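Local coordinates for protein cystalysin (Treponema denticola, PDB 1C7N) that binds pyridoxal-5'-phosphate and belongs to the class I and II aminotransferase family of fold-type I enzymes, at residues Thr110-Gly115 against Gln133-Ile138; Leu159-Asn164 against Val193-Leu198. One frame throughout, in Å; residues are numbered along the deposited sequence.

Both contacts lie at one end of the large sheet of the aminotransferase fold, well away from the centre of the chain, and both are partly buried. Contact 1 is the more extensive and the more polar: a buried arginine and two backbone bonds join the turn before strand 115-118 to the entry of edge strand 136-139. Contact 2 is smaller, joining the C-terminal ends of helices 153-160 and 183-195 through one lysine-serine bond and a little carbon packing. Their centres are about 15 Å apart and they meet directly, since Asn164 ND2 lies 3.0 Å from Gly113 O, a probable hydrogen bond, and Ile138 packs on Leu159.

Contact 1 (Thr110-Gly115 against Gln133-Ile138); sequences TKPGDG and QERKII
Gly115 and Lys136 form a parallel bridge, their CA atoms 4.4 Å apart, where strands 115-118 and 136-139 begin. Lys136 N gives a nearly straight bond to Asp114 O (2.7 Å, 176° at the hydrogen). Before it, the type II turn Lys111-Asp114 offers Gly113 N to Glu134 O at 3.1 Å; Gly113 takes the third position, where a type II turn needs positive phi (97°) and glycine is common. Arg135 carries the side-chain contact. It grips Thr110 side-on: NE reaches OG1 of Thr110 (2.9 Å) in the guanidinium plane, while NH2 meets Thr110 O at 2.6 Å from above the carbonyl plane. NH1 turns back to Gln133 O, which, with the Thr110 bonds, fixes the rotation of the group. Pro112 N sits over the centre of one guanidinium face. Across the turn, Lys111 NZ pairs with Asp114 OD2 at 2.8 Å, and Lys111 N bonds OD1 of Asp114 from above the carboxylate plane. Thr110 OG1 also bonds Val106 O of helix 98-109, and Glu134 closes helix 125-131 as the C-prime residue of a Schellman motif. On the other side of strand 115-118 from 136-139, Gly115 pairs with strand 165-171.

Contact 2 (Leu159-Asn164 against Val193-Leu198); sequences LSKDKN and VLKSDL
Ser160 and Lys195 meet through their polar ends, the ammonium NZ of Lys195 giving a hydrogen bond to OG of Ser160 at 2.7 Å. The lysine starts out with CG anti to its backbone N (chi1 157°), then bends at chi3 and chi4, and the hooked end brings NZ back to the serine. CE stays farther from the hydroxyl, so the approach is made by the nitrogen. Ser160 points its CB at the other segment and holds OG between its backbone N and carbonyl carbon (chi1 69°). The hydroxyl has a second partner, Glu157 O, one turn back in its own helix, and NZ likewise bonds Ile192 O; the pair therefore links the carbonyl-rich last turns of two helices, where a positive charge would probably be favoured.

Beside this bond, Leu198 brings its CD1 branch against Ser160 CB at 3.5 Å, tighter than usual for two carbons, and the same methyl lies 3.7 Å from Ser160 CA. Ser196 comes in from the same segment with its CB 3.3 Å from Ser160 O, and its OG lies 3.8 Å from Ser160 CB. That hydroxyl faces its own chain: Leu198 N makes a weak bond to it, and Ile192 O is also a hydrogen-bond partner.

Further along, Asp162 OD1 accepts from Asn164 N at 3.0 Å, an Asx turn leading into strand 165-171. After Leu198 the other segment enters strand 199-203, the parallel neighbour of 165-171. Two helix-to-strand connections thus pack side by side, an arrangement characteristic of the alpha/beta architecture of the large domain in fold-type I enzymes that bind pyridoxal-5'-phosphate.

Contact 1 (Thr110-Gly115 against Gln133-Ile138)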
loop_
_atom_site.group_PDB
_atom_site.type_symbol
_atom_site.label_atom_id
_atom_site.label_comp_id
_atom_site.label_asym_id
_atom_site.label_seq_id
_atom_site.Cartn_x
_atom_site.Cartn_y
_atom_site.Cartn_z
ATOM N N THR A 110 -3.135 20.951 -7.103
ATOM C CA THR A 110 -4.182 21.564 -7.916
ATOM C C THR A 110 -5.468 21.570 -7.101
ATOM O O THR A 110 -5.557 20.917 -6.065
ATOM C CB THR A 110 -4.453 20.802 -9.240
ATOM O OG1 THR A 110 -5.001 19.510 -8.951
ATOM C CG2 THR A 110 -3.173 20.648 -10.047
ATOM N N LYS A 111 -6.456 22.319 -7.571
ATOM C CA LYS A 111 -7.744 22.407 -6.896
ATOM C C LYS A 111 -8.822 22.092 -7.924
ATOM O O LYS A 111 -8.577 22.174 -9.128
ATOM C CB LYS A 111 -7.950 23.818 -6.344
ATOM C CG LYS A 111 -7.866 24.909 -7.409
ATOM C CD LYS A 111 -8.204 26.282 -6.839
ATOM C CE LYS A 111 -8.004 27.386 -7.871
ATOM N NZ LYS A 111 -8.862 27.215 -9.078
ATOM N N PRO A 112 -10.028 21.716 -7.470
ATOM C CA PRO A 112 -11.080 21.413 -8.441
ATOM C C PRO A 112 -11.204 22.559 -9.442
ATOM O O PRO A 112 -11.119 23.730 -9.068
ATOM C CB PRO A 112 -12.318 21.256 -7.562
ATOM C CG PRO A 112 -11.747 20.651 -6.309
ATOM C CD PRO A 112 -10.496 21.484 -6.092
ATOM N N GLY A 113 -11.384 22.221 -10.713
ATOM C CA GLY A 113 -11.500 23.247 -11.730
ATOM C C GLY A 113 -10.185 23.506 -12.437
ATOM O O GLY A 113 -10.174 23.940 -13.589
ATOM N N ASP A 114 -9.072 23.251 -11.750
ATOM C CA ASP A 114 -7.751 23.448 -12.343
ATOM C C ASP A 114 -7.538 22.478 -13.497
ATOM O O ASP A 114 -8.083 21.374 -13.502
ATOM C CB ASP A 114 -6.644 23.223 -11.308
ATOM C CG ASP A 114 -6.521 24.362 -10.318
ATOM O OD1 ASP A 114 -5.629 24.289 -9.446
ATOM O OD2 ASP A 114 -7.312 25.327 -10.411
ATOM N N GLY A 115 -6.742 22.892 -14.474
ATOM C CA GLY A 115 -6.469 22.028 -15.603
ATOM C C GLY A 115 -5.126 21.334 -15.468
ATOM O O GLY A 115 -4.197 21.869 -14.862
ATOM N N GLN A 133 -11.109 13.463 -9.713
ATOM C CA GLN A 133 -10.914 14.371 -8.587
ATOM C C GLN A 133 -11.431 15.754 -8.978
ATOM O O GLN A 133 -11.096 16.768 -8.365
ATOM C CB GLN A 133 -9.435 14.440 -8.190
ATOM C CG GLN A 133 -8.861 13.095 -7.753
ATOM C CD GLN A 133 -7.537 13.225 -7.024
ATOM O OE1 GLN A 133 -7.479 13.734 -5.908
ATOM N NE2 GLN A 133 -6.464 12.766 -7.658
ATOM N N GLU A 134 -12.258 15.760 -10.018
ATOM C CA GLU A 134 -12.888 16.959 -10.553
ATOM C C GLU A 134 -11.959 18.065 -11.048
ATOM O O GLU A 134 -12.255 19.251 -10.902
ATOM C CB GLU A 134 -13.889 17.520 -9.537
ATOM C CG GLU A 134 -14.931 16.497 -9.106
ATOM C CD GLU A 134 -16.093 17.112 -8.345
ATOM O OE1 GLU A 134 -16.889 16.347 -7.757
ATOM O OE2 GLU A 134 -16.216 18.355 -8.341
ATOM N N ARG A 135 -10.829 17.675 -11.626
ATOM C CA ARG A 135 -9.904 18.645 -12.206
ATOM C C ARG A 135 -10.233 18.569 -13.693
ATOM O O ARG A 135 -10.999 17.697 -14.106
ATOM C CB ARG A 135 -8.448 18.245 -11.958
ATOM C CG ARG A 135 -7.818 18.825 -10.692
ATOM C CD ARG A 135 -8.505 18.382 -9.400
ATOM N NE ARG A 135 -7.681 18.720 -8.236
ATOM C CZ ARG A 135 -8.017 18.491 -6.968
ATOM N NH1 ARG A 135 -9.173 17.920 -6.666
ATOM N NH2 ARG A 135 -7.178 18.823 -5.997
ATOM N N LYS A 136 -9.677 19.462 -14.504
ATOM C CA LYS A 136 -9.982 19.431 -15.930
ATOM C C LYS A 136 -8.877 18.795 -16.769
ATOM O O LYS A 136 -7.719 19.204 -16.707
ATOM C CB LYS A 136 -10.264 20.847 -16.446
ATOM C CG LYS A 136 -11.299 21.628 -15.635
ATOM C CD LYS A 136 -12.557 20.815 -15.358
ATOM C CE LYS A 136 -13.237 20.345 -16.634
ATOM N NZ LYS A 136 -14.416 19.481 -16.328
ATOM N N ILE A 137 -9.244 17.788 -17.555
ATOM C CA ILE A 137 -8.285 17.110 -18.416
ATOM C C ILE A 137 -8.021 17.969 -19.646
ATOM O O ILE A 137 -8.926 18.214 -20.441
ATOM C CB ILE A 137 -8.821 15.739 -18.881
ATOM C CG1 ILE A 137 -9.073 14.839 -17.667
ATOM C CG2 ILE A 137 -7.829 15.092 -19.834
ATOM C CD1 ILE A 137 -9.698 13.506 -18.011
ATOM N N ILE A 138 -6.783 18.437 -19.791
ATOM C CA ILE A 138 -6.409 19.265 -20.936
ATOM C C ILE A 138 -5.574 18.408 -21.881
ATOM O O ILE A 138 -4.417 18.091 -21.597
ATOM C CB ILE A 138 -5.587 20.501 -20.498
ATOM C CG1 ILE A 138 -6.310 21.239 -19.369
ATOM C CG2 ILE A 138 -5.400 21.450 -21.678
ATOM C CD1 ILE A 138 -7.705 21.705 -19.729
#

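Contact 2 (Leu159-Asn164 against Val193-Leu198)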
loop_
_atom_site.group_PDB
_atom_site.type_symbol
_atom_site.label_atom_id
_atom_site.label_comp_id
_atom_site.label_asym_id
_atom_site.label_seq_id
_atom_site.Cartn_x
_atom_site.Cartn_y
_atom_site.Cartn_z
ATOM N N LEU A 159 -1.279 25.887 -24.653
ATOM C CA LEU A 159 -1.906 25.412 -23.424
ATOM C C LEU A 159 -1.153 25.825 -22.165
ATOM O O LEU A 159 -1.765 26.092 -21.135
ATOM C CB LEU A 159 -2.042 23.888 -23.456
ATOM C CG LEU A 159 -2.935 23.290 -24.547
ATOM C CD1 LEU A 159 -2.791 21.779 -24.553
ATOM C CD2 LEU A 159 -4.385 23.699 -24.309
ATOM N N SER A 160 0.172 25.877 -22.246
ATOM C CA SER A 160 0.988 26.247 -21.096
ATOM C C SER A 160 0.761 27.699 -20.697
ATOM O O SER A 160 0.998 28.083 -19.551
ATOM C CB SER A 160 2.475 26.041 -21.402
ATOM O OG SER A 160 2.929 26.986 -22.354
ATOM N N LYS A 161 0.302 28.504 -21.646
ATOM C CA LYS A 161 0.048 29.913 -21.386
ATOM C C LYS A 161 -1.269 30.126 -20.646
ATOM O O LYS A 161 -1.518 31.209 -20.117
ATOM C CB LYS A 161 0.060 30.696 -22.702
ATOM C CG LYS A 161 1.454 30.858 -23.299
ATOM C CD LYS A 161 1.450 30.697 -24.814
ATOM C CE LYS A 161 0.500 31.672 -25.499
ATOM N NZ LYS A 161 0.413 31.412 -26.967
ATOM N N ASP A 162 -2.107 29.090 -20.606
ATOM C CA ASP A 162 -3.389 29.169 -19.908
ATOM C C ASP A 162 -3.141 29.016 -18.409
ATOM O O ASP A 162 -2.856 27.924 -17.917
ATOM C CB ASP A 162 -4.337 28.064 -20.380
ATOM C CG ASP A 162 -5.733 28.196 -19.787
ATOM O OD1 ASP A 162 -5.892 28.903 -18.767
ATOM O OD2 ASP A 162 -6.674 27.582 -20.334
ATOM N N LYS A 163 -3.250 30.133 -17.701
ATOM C CA LYS A 163 -3.046 30.211 -16.261
ATOM C C LYS A 163 -3.776 29.156 -15.431
ATOM O O LYS A 163 -3.282 28.739 -14.380
ATOM C CB LYS A 163 -3.448 31.607 -15.776
ATOM C CG LYS A 163 -4.735 32.132 -16.420
ATOM C CD LYS A 163 -4.524 32.474 -17.901
ATOM C CE LYS A 163 -5.843 32.603 -18.648
ATOM N NZ LYS A 163 -5.635 32.801 -20.116
ATOM N N ASN A 164 -4.948 28.728 -15.890
ATOM C CA ASN A 164 -5.712 27.732 -15.147
ATOM C C ASN A 164 -5.038 26.364 -15.157
ATOM O O ASN A 164 -5.295 25.531 -14.284
ATOM C CB ASN A 164 -7.128 27.606 -15.705
ATOM C CG ASN A 164 -8.027 26.772 -14.811
ATOM O OD1 ASN A 164 -8.190 27.068 -13.625
ATOM N ND2 ASN A 164 -8.614 25.720 -15.374
ATOM N N VAL A 193 7.903 24.682 -20.465
ATOM C CA VAL A 193 7.604 24.546 -19.043
ATOM C C VAL A 193 8.204 25.662 -18.194
ATOM O O VAL A 193 7.503 26.272 -17.389
ATOM C CB VAL A 193 8.097 23.190 -18.494
ATOM C CG1 VAL A 193 7.936 23.149 -16.974
ATOM C CG2 VAL A 193 7.300 22.057 -19.135
ATOM N N LEU A 194 9.498 25.920 -18.366
ATOM C CA LEU A 194 10.181 26.962 -17.602
ATOM C C LEU A 194 9.647 28.356 -17.929
ATOM O O LEU A 194 9.764 29.280 -17.123
ATOM C CB LEU A 194 11.686 26.911 -17.872
ATOM C CG LEU A 194 12.408 25.615 -17.491
ATOM C CD1 LEU A 194 13.883 25.742 -17.829
ATOM C CD2 LEU A 194 12.215 25.328 -16.007
ATOM N N LYS A 195 9.061 28.490 -19.115
ATOM C CA LYS A 195 8.486 29.743 -19.597
ATOM C C LYS A 195 7.136 30.045 -18.948
ATOM O O LYS A 195 6.690 31.195 -18.921
ATOM C CB LYS A 195 8.316 29.665 -21.116
ATOM C CG LYS A 195 7.272 30.601 -21.698
ATOM C CD LYS A 195 6.853 30.153 -23.100
ATOM C CE LYS A 195 6.229 28.756 -23.082
ATOM N NZ LYS A 195 5.046 28.656 -22.172
ATOM N N SER A 196 6.487 29.010 -18.429
ATOM C CA SER A 196 5.184 29.159 -17.792
ATOM C C SER A 196 5.266 28.794 -16.317
ATOM O O SER A 196 6.352 28.586 -15.782
ATOM C CB SER A 196 4.166 28.254 -18.477
ATOM O OG SER A 196 4.515 26.895 -18.291
ATOM N N ASP A 197 4.110 28.716 -15.663
ATOM C CA ASP A 197 4.066 28.366 -14.250
ATOM C C ASP A 197 3.668 26.905 -14.084
ATOM O O ASP A 197 3.220 26.491 -13.013
ATOM C CB ASP A 197 3.069 29.254 -13.496
ATOM C CG ASP A 197 3.427 30.727 -13.566
ATOM O OD1 ASP A 197 4.623 31.060 -13.409
ATOM O OD2 ASP A 197 2.510 31.553 -13.767
ATOM N N LEU A 198 3.830 26.127 -15.151
ATOM C CA LEU A 198 3.490 24.713 -15.117
ATOM C C LEU A 198 4.486 23.918 -14.295
ATOM O O LEU A 198 5.685 24.181 -14.311
ATOM C CB LEU A 198 3.454 24.123 -16.529
ATOM C CG LEU A 198 2.261 24.401 -17.443
ATOM C CD1 LEU A 198 2.518 23.762 -18.800
ATOM C CD2 LEU A 198 0.988 23.840 -16.823
#